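Cys-Gly metallodipeptidase DUG1 (Saccharomyces cerevisiae, PDB 4G1P) hydrolyses the dipeptide Cys-Gly as a homodimeric M20-family metallopeptidase and serves as the catalytic component of the glutathione-degrading DUG complex. Local coordinates at residues M245-Q250 and L373-K378; Y221-E226 and C379-I384; K407-V412 and M465-A470; T400-A405 and A469-Y474. All blocks are in the same frame, centred on the assembly; numbering follows the deposited sequence.

Interaction 1. Residues M245-Q250 and L373-K378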
# COMPACT_ATOMS: atom_id res chain seq x y z
N MET A 245 1.95 -11.17 7.67
CA MET A 245 2.54 -11.03 6.35
C MET A 245 3.22 -12.30 5.84
O MET A 245 3.20 -12.59 4.64
CB MET A 245 3.50 -9.84 6.27
CG MET A 245 2.81 -8.52 5.93
SD MET A 245 1.85 -8.51 4.39
CE MET A 245 3.16 -8.52 3.17
N ILE A 246 3.83 -13.06 6.74
CA ILE A 246 4.55 -14.26 6.34
C ILE A 246 3.57 -15.37 5.94
O ILE A 246 3.71 -16.00 4.89
CB ILE A 246 5.52 -14.71 7.44
CG1 ILE A 246 6.65 -13.69 7.57
CG2 ILE A 246 6.10 -16.07 7.12
CD1 ILE A 246 7.58 -13.92 8.76
N ASP A 247 2.55 -15.58 6.77
CA ASP A 247 1.50 -16.51 6.41
C ASP A 247 0.88 -16.12 5.07
O ASP A 247 0.69 -16.97 4.18
CB ASP A 247 0.42 -16.55 7.50
CG ASP A 247 0.99 -16.93 8.86
OD1 ASP A 247 2.11 -17.49 8.88
OD2 ASP A 247 0.33 -16.66 9.89
N LEU A 248 0.60 -14.83 4.92
CA LEU A 248 -0.10 -14.31 3.75
C LEU A 248 0.63 -14.54 2.44
O LEU A 248 0.00 -14.82 1.43
CB LEU A 248 -0.41 -12.82 3.92
CG LEU A 248 -1.28 -12.27 2.79
CD1 LEU A 248 -2.69 -12.84 2.90
CD2 LEU A 248 -1.29 -10.73 2.71
N MET A 249 1.96 -14.43 2.44
CA MET A 249 2.71 -14.73 1.23
C MET A 249 2.54 -16.19 0.85
O MET A 249 2.50 -16.54 -0.34
CB MET A 249 4.19 -14.40 1.41
CG MET A 249 4.44 -12.95 1.78
SD MET A 249 3.85 -11.75 0.56
CE MET A 249 2.19 -11.34 1.12
N GLN A 250 2.41 -17.04 1.85
CA GLN A 250 2.22 -18.45 1.58
C GLN A 250 0.81 -18.75 1.06
O GLN A 250 0.65 -19.47 0.08
CB GLN A 250 2.61 -19.28 2.80
CG GLN A 250 4.11 -19.53 2.82
CD GLN A 250 4.70 -19.70 4.20
OE1 GLN A 250 3.97 -19.81 5.20
NE2 GLN A 250 6.03 -19.71 4.28
N LEU A 373 -0.14 -24.23 7.85
CA LEU A 373 0.99 -23.40 8.19
C LEU A 373 1.38 -23.60 9.64
O LEU A 373 2.51 -23.32 10.03
CB LEU A 373 0.68 -21.94 7.96
CG LEU A 373 0.47 -21.54 6.51
CD1 LEU A 373 0.69 -20.05 6.40
CD2 LEU A 373 1.43 -22.29 5.62
N ASN A 374 0.44 -24.09 10.44
CA ASN A 374 0.65 -24.25 11.87
C ASN A 374 1.01 -22.90 12.46
O ASN A 374 2.07 -22.72 13.06
CB ASN A 374 1.74 -25.29 12.17
CG ASN A 374 1.26 -26.72 11.93
OD1 ASN A 374 0.17 -27.10 12.36
ND2 ASN A 374 2.09 -27.51 11.26
N SER A 375 0.11 -21.94 12.25
CA SER A 375 0.32 -20.59 12.69
C SER A 375 -0.71 -20.24 13.73
O SER A 375 -1.87 -20.61 13.61
CB SER A 375 0.20 -19.63 11.50
OG SER A 375 -0.12 -18.32 11.93
N PRO A 376 -0.29 -19.50 14.76
CA PRO A 376 -1.20 -19.02 15.80
C PRO A 376 -2.11 -17.90 15.32
O PRO A 376 -3.00 -17.50 16.05
CB PRO A 376 -0.26 -18.48 16.87
CG PRO A 376 0.97 -18.10 16.13
CD PRO A 376 1.10 -19.05 14.98
N ASN A 377 -1.90 -17.41 14.11
CA ASN A 377 -2.67 -16.28 13.61
C ASN A 377 -4.13 -16.64 13.26
O ASN A 377 -4.47 -17.83 13.13
CB ASN A 377 -1.95 -15.63 12.42
CG ASN A 377 -0.68 -14.87 12.84
OD1 ASN A 377 -0.66 -14.20 13.86
ND2 ASN A 377 0.38 -14.99 12.04
N LYS A 378 -4.98 -15.62 13.15
CA LYS A 378 -6.36 -15.79 12.68
C LYS A 378 -6.41 -15.59 11.16
O LYS A 378 -5.62 -14.82 10.61
CB LYS A 378 -7.30 -14.79 13.35
CG LYS A 378 -7.35 -14.89 14.86
CD LYS A 378 -8.18 -13.75 15.50
CE LYS A 378 -7.33 -12.51 15.89
NZ LYS A 378 -6.36 -12.72 17.03
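Asp247, on helix 244-252, offers a single carboxylate oxygen to two side chains of the loop 373-378. Asn377 ND2 reaches Asp247 OD2 at 2.7 Å in an almost straight bond (N-H...O 173°), and Ser375 OG donates to Asp247 OD2, also at 2.7 Å. The two donors come from opposite faces of the carboxylate plane, each well above it, and so grip OD2 between them. Ser375 OG in turn accepts from Asn377 N at 3.0 Å, an ST turn that ties the serine hydroxyl to the backbone of the residue carrying the second donor. Beside these bonds Leu373 CD1 packs on Asp247 CA at 3.6 Å. The side toward Gln250 is looser: Gln250 OE1 lies 3.5 Å from Leu373 CD1, without a polar partner in the loop, and both residues are partly exposed. An alanine in place of Asp247 would probably leave Ser375 OG and the Asn377 amide without their shared acceptor and the amide freer to turn. Asp247 OD1 is hydrogen-bonded to Ser258 OG of the second subunit, and Met249 packs on Met249 of that subunit. The contact thus belongs to the dimer-forming, sheet-and-helix lid domain of the M20 peptidases.

Interaction 2. Residues Y221-E226 and C379-I384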
# COMPACT_ATOMS: atom_id res chain seq x y z
N TYR A 221 -11.94 -11.30 -4.13
CA TYR A 221 -11.75 -11.81 -2.77
C TYR A 221 -10.69 -11.05 -1.98
O TYR A 221 -9.76 -10.44 -2.55
CB TYR A 221 -11.39 -13.30 -2.80
CG TYR A 221 -12.44 -14.17 -3.44
CD1 TYR A 221 -13.57 -14.55 -2.75
CD2 TYR A 221 -12.30 -14.59 -4.76
CE1 TYR A 221 -14.53 -15.33 -3.34
CE2 TYR A 221 -13.26 -15.37 -5.36
CZ TYR A 221 -14.38 -15.74 -4.65
OH TYR A 221 -15.35 -16.52 -5.25
N GLN A 222 -10.84 -11.08 -0.67
CA GLN A 222 -9.78 -10.63 0.22
C GLN A 222 -9.53 -11.69 1.28
O GLN A 222 -10.47 -12.18 1.93
CB GLN A 222 -10.09 -9.27 0.86
CG GLN A 222 -11.32 -9.24 1.76
CD GLN A 222 -11.57 -7.87 2.36
OE1 GLN A 222 -10.88 -6.91 2.04
NE2 GLN A 222 -12.57 -7.79 3.22
N THR A 223 -8.27 -12.09 1.43
CA THR A 223 -7.89 -13.00 2.49
C THR A 223 -7.36 -12.19 3.67
O THR A 223 -6.40 -11.44 3.53
CB THR A 223 -6.83 -14.03 2.03
OG1 THR A 223 -7.45 -14.98 1.16
CG2 THR A 223 -6.25 -14.78 3.21
N ILE A 224 -8.01 -12.34 4.83
CA ILE A 224 -7.66 -11.55 6.01
C ILE A 224 -6.91 -12.36 7.06
O ILE A 224 -7.41 -13.37 7.55
CB ILE A 224 -8.90 -10.93 6.65
CG1 ILE A 224 -9.87 -10.43 5.57
CG2 ILE A 224 -8.50 -9.81 7.58
CD1 ILE A 224 -11.18 -9.88 6.11
N ILE A 225 -5.70 -11.92 7.40
CA ILE A 225 -4.90 -12.57 8.42
C ILE A 225 -4.53 -11.57 9.51
O ILE A 225 -3.96 -10.51 9.23
CB ILE A 225 -3.63 -13.18 7.85
CG1 ILE A 225 -3.98 -14.25 6.82
CG2 ILE A 225 -2.79 -13.80 8.94
CD1 ILE A 225 -2.77 -14.85 6.14
N GLU A 226 -4.88 -11.92 10.75
CA GLU A 226 -4.69 -11.06 11.91
C GLU A 226 -3.90 -11.79 12.99
O GLU A 226 -4.06 -13.00 13.18
CB GLU A 226 -6.04 -10.62 12.46
CG GLU A 226 -5.93 -9.81 13.73
CD GLU A 226 -7.25 -9.18 14.14
OE1 GLU A 226 -8.29 -9.86 14.01
OE2 GLU A 226 -7.24 -8.00 14.58
N CYS A 379 -7.32 -16.28 10.48
CA CYS A 379 -7.41 -16.18 9.03
C CYS A 379 -8.78 -16.54 8.50
O CYS A 379 -9.45 -17.45 9.01
CB CYS A 379 -6.35 -17.04 8.33
SG CYS A 379 -6.34 -16.87 6.49
N ARG A 380 -9.18 -15.82 7.47
CA ARG A 380 -10.42 -16.10 6.78
C ARG A 380 -10.45 -15.35 5.45
O ARG A 380 -9.81 -14.30 5.30
CB ARG A 380 -11.61 -15.70 7.64
CG ARG A 380 -11.83 -14.24 7.75
CD ARG A 380 -12.96 -13.96 8.69
NE ARG A 380 -13.12 -12.54 8.92
CZ ARG A 380 -13.77 -11.72 8.08
NH1 ARG A 380 -14.30 -12.21 6.96
NH2 ARG A 380 -13.88 -10.43 8.36
N THR A 381 -11.18 -15.91 4.49
CA THR A 381 -11.24 -15.34 3.17
C THR A 381 -12.67 -14.97 2.83
O THR A 381 -13.59 -15.78 2.99
CB THR A 381 -10.64 -16.30 2.13
OG1 THR A 381 -9.22 -16.33 2.30
CG2 THR A 381 -10.94 -15.85 0.70
N GLU A 382 -12.88 -13.74 2.38
CA GLU A 382 -14.23 -13.32 2.09
C GLU A 382 -14.38 -12.68 0.71
O GLU A 382 -13.43 -12.18 0.12
CB GLU A 382 -14.76 -12.41 3.19
CG GLU A 382 -14.37 -10.96 3.08
CD GLU A 382 -14.69 -10.21 4.36
OE1 GLU A 382 -15.03 -10.88 5.36
OE2 GLU A 382 -14.60 -8.96 4.37
N LEU A 383 -15.60 -12.75 0.20
CA LEU A 383 -15.90 -12.23 -1.12
C LEU A 383 -16.18 -10.75 -0.97
O LEU A 383 -16.92 -10.33 -0.08
CB LEU A 383 -17.11 -12.99 -1.68
CG LEU A 383 -17.75 -12.50 -2.99
CD1 LEU A 383 -16.89 -12.87 -4.17
CD2 LEU A 383 -19.15 -13.06 -3.14
N ILE A 384 -15.59 -9.93 -1.83
CA ILE A 384 -15.89 -8.51 -1.80
C ILE A 384 -17.03 -8.17 -2.75
O ILE A 384 -17.97 -7.48 -2.38
CB ILE A 384 -14.68 -7.64 -2.12
CG1 ILE A 384 -13.57 -7.89 -1.09
CG2 ILE A 384 -15.12 -6.18 -2.17
CD1 ILE A 384 -12.25 -7.22 -1.41
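An antiparallel ladder in the sheet of the M20 lid domain pairs Tyr221 to Ile225 with Leu383 to Cys379, the short strands running at 159° to each other. Gln222-Glu382 and Ile224-Arg380 are hydrogen-bonded pairs, each closed by two backbone bonds, such as Gln222 N to Glu382 O at 2.9 Å. The Gln222 and Glu382 side chains lie side by side and point the same way, both with CG between the backbone N and the carbonyl carbon. Gln222 NE2 donates to Glu382 OE2 at 2.6 Å, in its own amide plane but from above the carboxylate, and the bond is bent (137°). Ile224 CD1 lies over one face of the Arg380 guanidinium, toward its rim. In the non-hydrogen-bonded pair Thr223-Thr381 the two OG1 atoms are hydrogen-bonded at 2.5 Å, and either could be the donor; in the pair Ile225-Cys379, Ile225 CG1 touches Cys379 SG at 3.5 Å. Thr223, Thr381 and Cys379 pack on helix 355-371, and helix 244-252 lies against Thr223 and Ile225. A leucine in place of Gln222 would probably leave the Glu382 carboxylate without its amide donor. The chemistry is two-sided: amide, carboxylate and guanidinium with Ile224 among them, against mutually bonded hydroxyls among mostly apolar neighbours.

Interaction 3. Residues K407-V412 and M465-A470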
# COMPACT_ATOMS: atom_id res chain seq x y z
N LYS A 407 -19.90 -1.87 -40.59
CA LYS A 407 -19.45 -2.01 -41.96
C LYS A 407 -19.56 -0.67 -42.67
O LYS A 407 -18.65 -0.24 -43.37
CB LYS A 407 -20.25 -3.09 -42.69
CG LYS A 407 -20.00 -3.17 -44.19
CD LYS A 407 -18.55 -3.48 -44.52
CE LYS A 407 -18.40 -3.92 -45.98
NZ LYS A 407 -19.22 -5.14 -46.32
N LEU A 408 -20.68 -0.00 -42.45
CA LEU A 408 -20.93 1.29 -43.06
C LEU A 408 -19.88 2.32 -42.70
O LEU A 408 -19.42 3.06 -43.56
CB LEU A 408 -22.30 1.80 -42.63
CG LEU A 408 -22.66 3.19 -43.14
CD1 LEU A 408 -22.69 3.16 -44.66
CD2 LEU A 408 -24.01 3.60 -42.57
N VAL A 409 -19.51 2.38 -41.42
CA VAL A 409 -18.62 3.43 -40.92
C VAL A 409 -17.15 3.08 -41.13
O VAL A 409 -16.37 3.90 -41.61
CB VAL A 409 -18.85 3.71 -39.42
CG1 VAL A 409 -17.86 4.73 -38.89
CG2 VAL A 409 -20.28 4.16 -39.16
N TYR A 410 -16.77 1.86 -40.77
CA TYR A 410 -15.36 1.48 -40.86
C TYR A 410 -14.98 0.69 -42.11
O TYR A 410 -13.84 0.26 -42.26
CB TYR A 410 -14.94 0.69 -39.62
CG TYR A 410 -14.96 1.48 -38.34
CD1 TYR A 410 -13.93 2.35 -38.02
CD2 TYR A 410 -15.99 1.31 -37.41
CE1 TYR A 410 -13.93 3.05 -36.83
CE2 TYR A 410 -16.01 2.00 -36.22
CZ TYR A 410 -14.98 2.87 -35.93
OH TYR A 410 -14.99 3.57 -34.74
N GLY A 411 -15.94 0.49 -43.02
CA GLY A 411 -15.65 -0.14 -44.30
C GLY A 411 -15.22 -1.59 -44.27
O GLY A 411 -14.79 -2.12 -45.30
N VAL A 412 -15.30 -2.23 -43.10
CA VAL A 412 -15.06 -3.67 -42.99
C VAL A 412 -16.12 -4.23 -42.07
O VAL A 412 -16.76 -3.48 -41.35
CB VAL A 412 -13.69 -4.02 -42.39
CG1 VAL A 412 -12.57 -3.69 -43.35
CG2 VAL A 412 -13.48 -3.28 -41.07
N MET A 465 -19.65 7.00 -32.62
CA MET A 465 -20.90 7.74 -32.56
C MET A 465 -21.72 7.48 -33.80
O MET A 465 -22.92 7.18 -33.73
CB MET A 465 -20.64 9.23 -32.40
CG MET A 465 -20.50 9.67 -30.95
SD MET A 465 -20.27 11.46 -30.77
CE MET A 465 -18.58 11.63 -31.36
N LYS A 466 -21.06 7.58 -34.95
CA LYS A 466 -21.68 7.31 -36.23
C LYS A 466 -22.13 5.86 -36.25
O LYS A 466 -23.18 5.55 -36.79
CB LYS A 466 -20.70 7.60 -37.36
CG LYS A 466 -20.33 9.08 -37.46
CD LYS A 466 -19.26 9.33 -38.50
CE LYS A 466 -19.07 10.83 -38.77
NZ LYS A 466 -18.08 11.10 -39.84
N THR A 467 -21.35 4.97 -35.63
CA THR A 467 -21.75 3.56 -35.59
C THR A 467 -22.98 3.37 -34.70
O THR A 467 -23.89 2.60 -35.02
CB THR A 467 -20.60 2.63 -35.16
OG1 THR A 467 -19.55 2.67 -36.13
CG2 THR A 467 -21.08 1.18 -35.04
N MET A 468 -23.02 4.09 -33.59
CA MET A 468 -24.19 4.06 -32.74
C MET A 468 -25.42 4.60 -33.49
O MET A 468 -26.53 4.08 -33.36
CB MET A 468 -23.96 4.88 -31.47
CG MET A 468 -22.96 4.32 -30.48
SD MET A 468 -22.73 5.56 -29.18
CE MET A 468 -21.95 4.64 -27.85
N ALA A 469 -25.22 5.65 -34.27
CA ALA A 469 -26.33 6.22 -35.02
C ALA A 469 -26.89 5.24 -36.06
O ALA A 469 -28.10 5.06 -36.19
CB ALA A 469 -25.90 7.51 -35.69
N ALA A 470 -26.01 4.60 -36.82
CA ALA A 470 -26.48 3.71 -37.87
C ALA A 470 -27.12 2.48 -37.25
O ALA A 470 -28.13 1.98 -37.74
CB ALA A 470 -25.36 3.33 -38.81
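Val409 and Thr467 meet where helices 397-410 and 458-477 come near each other, with Val409 CA 6.2 Å from Thr467 CA and their side chains slanted across one another. Val409 CG2, anti to its carbonyl carbon, lies 3.5 Å from Thr467 OG1. That hydroxyl stands beside its own backbone N (chi1 -64°) and is hydrogen-bonded to Gly463 O one turn earlier, so its contact with valine is van der Waals only. Val409 CG2 also touches Lys466 CB at 3.9 Å. The lysine chain then extends away from the contact to form a salt bridge with Asp13. Tyr410 and Thr467 cross at about a right angle, ring atom Tyr410 CE2 approaching Thr467 OG1 to 3.6 Å. Within its own segment, Val409 CG1 sits 4.1 Å above one face of the Tyr410 ring, toward the rim. One turn later on helix 458-477, Ala470 CB meets Leu408 CD2 at 4.0 Å, an apolar contact where Leu408 is exposed. Gly411, with positive phi (66°), ends helix 397-410 just past the contact. Around it, helix 5-14 places Phe9 on Leu408 and Lys466, Trp203 stacks edge-to-face with Tyr410, and helix 135-154 packs on Met465 and Met468, while Thr467 also touches Leu440 beyond strand 437-439.

Interaction 4. Residues T400-A405 and A469-Y474; sequences TAAKKA and AAYLQY
Helix segments 400-405 and 469-474 approach to 7.9 Å between axes at 136°, and Ala402 CA comes within 4.8 Å of Tyr471 CA. Such closeness is possible because alanines line the interface. Ala405 CB lies 3.6 Å from Ala470 CB and also lies against Tyr471 N. One turn earlier, Ala401 CB meets Tyr474 CB at 4.0 Å. The two tyrosines flank these alanines differently. Tyr474, with CG beside its backbone N (chi1 -72°), turns a ring edge to the other helix. Ala401 O and Ala405 N, partners in a helical hydrogen bond, both lie near the ring plane at that edge, with Tyr474 CD2 3.6 Å from Ala405 N. Lys404 CB touches Tyr474 CD2 obliquely at 3.6 Å, after which the extended lysine chain leads away from the contact. This is close helix-helix packing through small residues, Ala401 and Ala405 standing four apart on one side of helix 397-410. It lies within the alpha/beta catalytic domain, where Ala402 and Tyr471 both rest on Leu438 of strand 437-439, an outermost strand of its six-stranded sheet. Tyr471 brings CD1 to 4.1 Å from Ala402 CB, while Ala402 N sits near the plane at the ring edge. The Tyr471 hydroxyl is hydrogen-bonded to Gln398 OE1 on the preceding turn of helix 397-410, and helix 5-14 adds Leu5 and Phe9 against Ala470.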
# COMPACT_ATOMS: atom_id res chain seq x y z
N THR A 400 -26.85 -8.01 -36.14
CA THR A 400 -26.97 -7.77 -37.57
C THR A 400 -27.02 -6.29 -37.85
O THR A 400 -26.26 -5.77 -38.67
CB THR A 400 -28.23 -8.43 -38.12
OG1 THR A 400 -28.23 -9.82 -37.75
CG2 THR A 400 -28.28 -8.29 -39.61
N ALA A 401 -27.92 -5.60 -37.15
CA ALA A 401 -28.00 -4.15 -37.23
C ALA A 401 -26.64 -3.50 -36.95
O ALA A 401 -26.19 -2.64 -37.71
CB ALA A 401 -29.06 -3.62 -36.27
N ALA A 402 -26.00 -3.93 -35.86
CA ALA A 402 -24.71 -3.37 -35.46
C ALA A 402 -23.64 -3.71 -36.47
O ALA A 402 -22.76 -2.89 -36.75
CB ALA A 402 -24.31 -3.84 -34.06
N LYS A 403 -23.70 -4.92 -37.03
CA LYS A 403 -22.72 -5.34 -38.03
C LYS A 403 -22.77 -4.43 -39.26
O LYS A 403 -21.74 -3.95 -39.72
CB LYS A 403 -22.92 -6.80 -38.43
CG LYS A 403 -21.94 -7.29 -39.45
CD LYS A 403 -22.32 -8.67 -39.97
CE LYS A 403 -21.25 -9.17 -40.95
NZ LYS A 403 -21.72 -10.30 -41.81
N LYS A 404 -23.98 -4.20 -39.79
CA LYS A 404 -24.13 -3.32 -40.96
C LYS A 404 -23.69 -1.89 -40.63
O LYS A 404 -23.05 -1.22 -41.44
CB LYS A 404 -25.56 -3.33 -41.49
CG LYS A 404 -26.10 -4.72 -41.81
CD LYS A 404 -27.52 -4.66 -42.39
CE LYS A 404 -28.14 -6.06 -42.50
NZ LYS A 404 -29.49 -6.06 -43.15
N ALA A 405 -24.04 -1.43 -39.43
CA ALA A 405 -23.59 -0.12 -38.97
C ALA A 405 -22.06 -0.03 -38.96
O ALA A 405 -21.49 0.90 -39.52
CB ALA A 405 -24.15 0.16 -37.60
N ALA A 469 -25.22 5.65 -34.27
CA ALA A 469 -26.33 6.22 -35.02
C ALA A 469 -26.89 5.24 -36.06
O ALA A 469 -28.10 5.06 -36.19
CB ALA A 469 -25.90 7.51 -35.69
N ALA A 470 -26.01 4.60 -36.82
CA ALA A 470 -26.48 3.71 -37.87
C ALA A 470 -27.12 2.48 -37.25
O ALA A 470 -28.13 1.98 -37.74
CB ALA A 470 -25.36 3.33 -38.81
N TYR A 471 -26.53 2.01 -36.16
CA TYR A 471 -27.08 0.86 -35.45
C TYR A 471 -28.52 1.10 -34.99
O TYR A 471 -29.38 0.26 -35.22
CB TYR A 471 -26.18 0.44 -34.29
CG TYR A 471 -26.96 -0.12 -33.14
CD1 TYR A 471 -27.44 -1.41 -33.17
CD2 TYR A 471 -27.23 0.66 -32.03
CE1 TYR A 471 -28.17 -1.91 -32.12
CE2 TYR A 471 -27.96 0.17 -30.99
CZ TYR A 471 -28.42 -1.12 -31.03
OH TYR A 471 -29.14 -1.61 -29.98
N LEU A 472 -28.79 2.23 -34.35
CA LEU A 472 -30.17 2.54 -33.97
C LEU A 472 -31.08 2.60 -35.21
O LEU A 472 -32.21 2.13 -35.19
CB LEU A 472 -30.27 3.84 -33.16
CG LEU A 472 -29.62 3.85 -31.76
CD1 LEU A 472 -29.61 5.25 -31.17
CD2 LEU A 472 -30.33 2.90 -30.82
N GLN A 473 -30.57 3.19 -36.28
CA GLN A 473 -31.34 3.32 -37.49
C GLN A 473 -31.66 1.95 -38.09
O GLN A 473 -32.82 1.65 -38.39
CB GLN A 473 -30.59 4.18 -38.51
CG GLN A 473 -31.34 4.36 -39.82
CD GLN A 473 -32.71 5.00 -39.62
OE1 GLN A 473 -32.83 6.05 -39.01
NE2 GLN A 473 -33.74 4.35 -40.13
N TYR A 474 -30.63 1.13 -38.26
CA TYR A 474 -30.83 -0.17 -38.88
C TYR A 474 -31.69 -1.08 -38.02
O TYR A 474 -32.56 -1.79 -38.53
CB TYR A 474 -29.50 -0.86 -39.17
CG TYR A 474 -28.74 -0.24 -40.30
CD1 TYR A 474 -29.40 0.48 -41.29
CD2 TYR A 474 -27.36 -0.36 -40.37
CE1 TYR A 474 -28.68 1.06 -42.34
CE2 TYR A 474 -26.65 0.21 -41.40
CZ TYR A 474 -27.30 0.91 -42.38
OH TYR A 474 -26.56 1.48 -43.40

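How the interactions relate
The four contacts form two groups on opposite sides of the chain's centre. Interactions 1 and 2, about 12 Å apart between centres, lie in the lid domain and touch directly: Lys378 N is probably hydrogen-bonded to Glu226 O at 2.8 Å, extending the strand pairing to the first residue of strand 378-391, where the loop of interaction 1 ends. Interactions 3 and 4, about 7 Å apart between centres, share Ala469 and Ala470 and the helix pair 397-410 and 458-477 of the catalytic domain. Centres of the two groups lie about 46 to 56 Å apart. Along the chain, interaction 1 falls within the span that interaction 2 joins; both close before 3 and 4 open, strand 378-391 leading into helix 397-410. The chain thus returns from lid to catalytic domain between them.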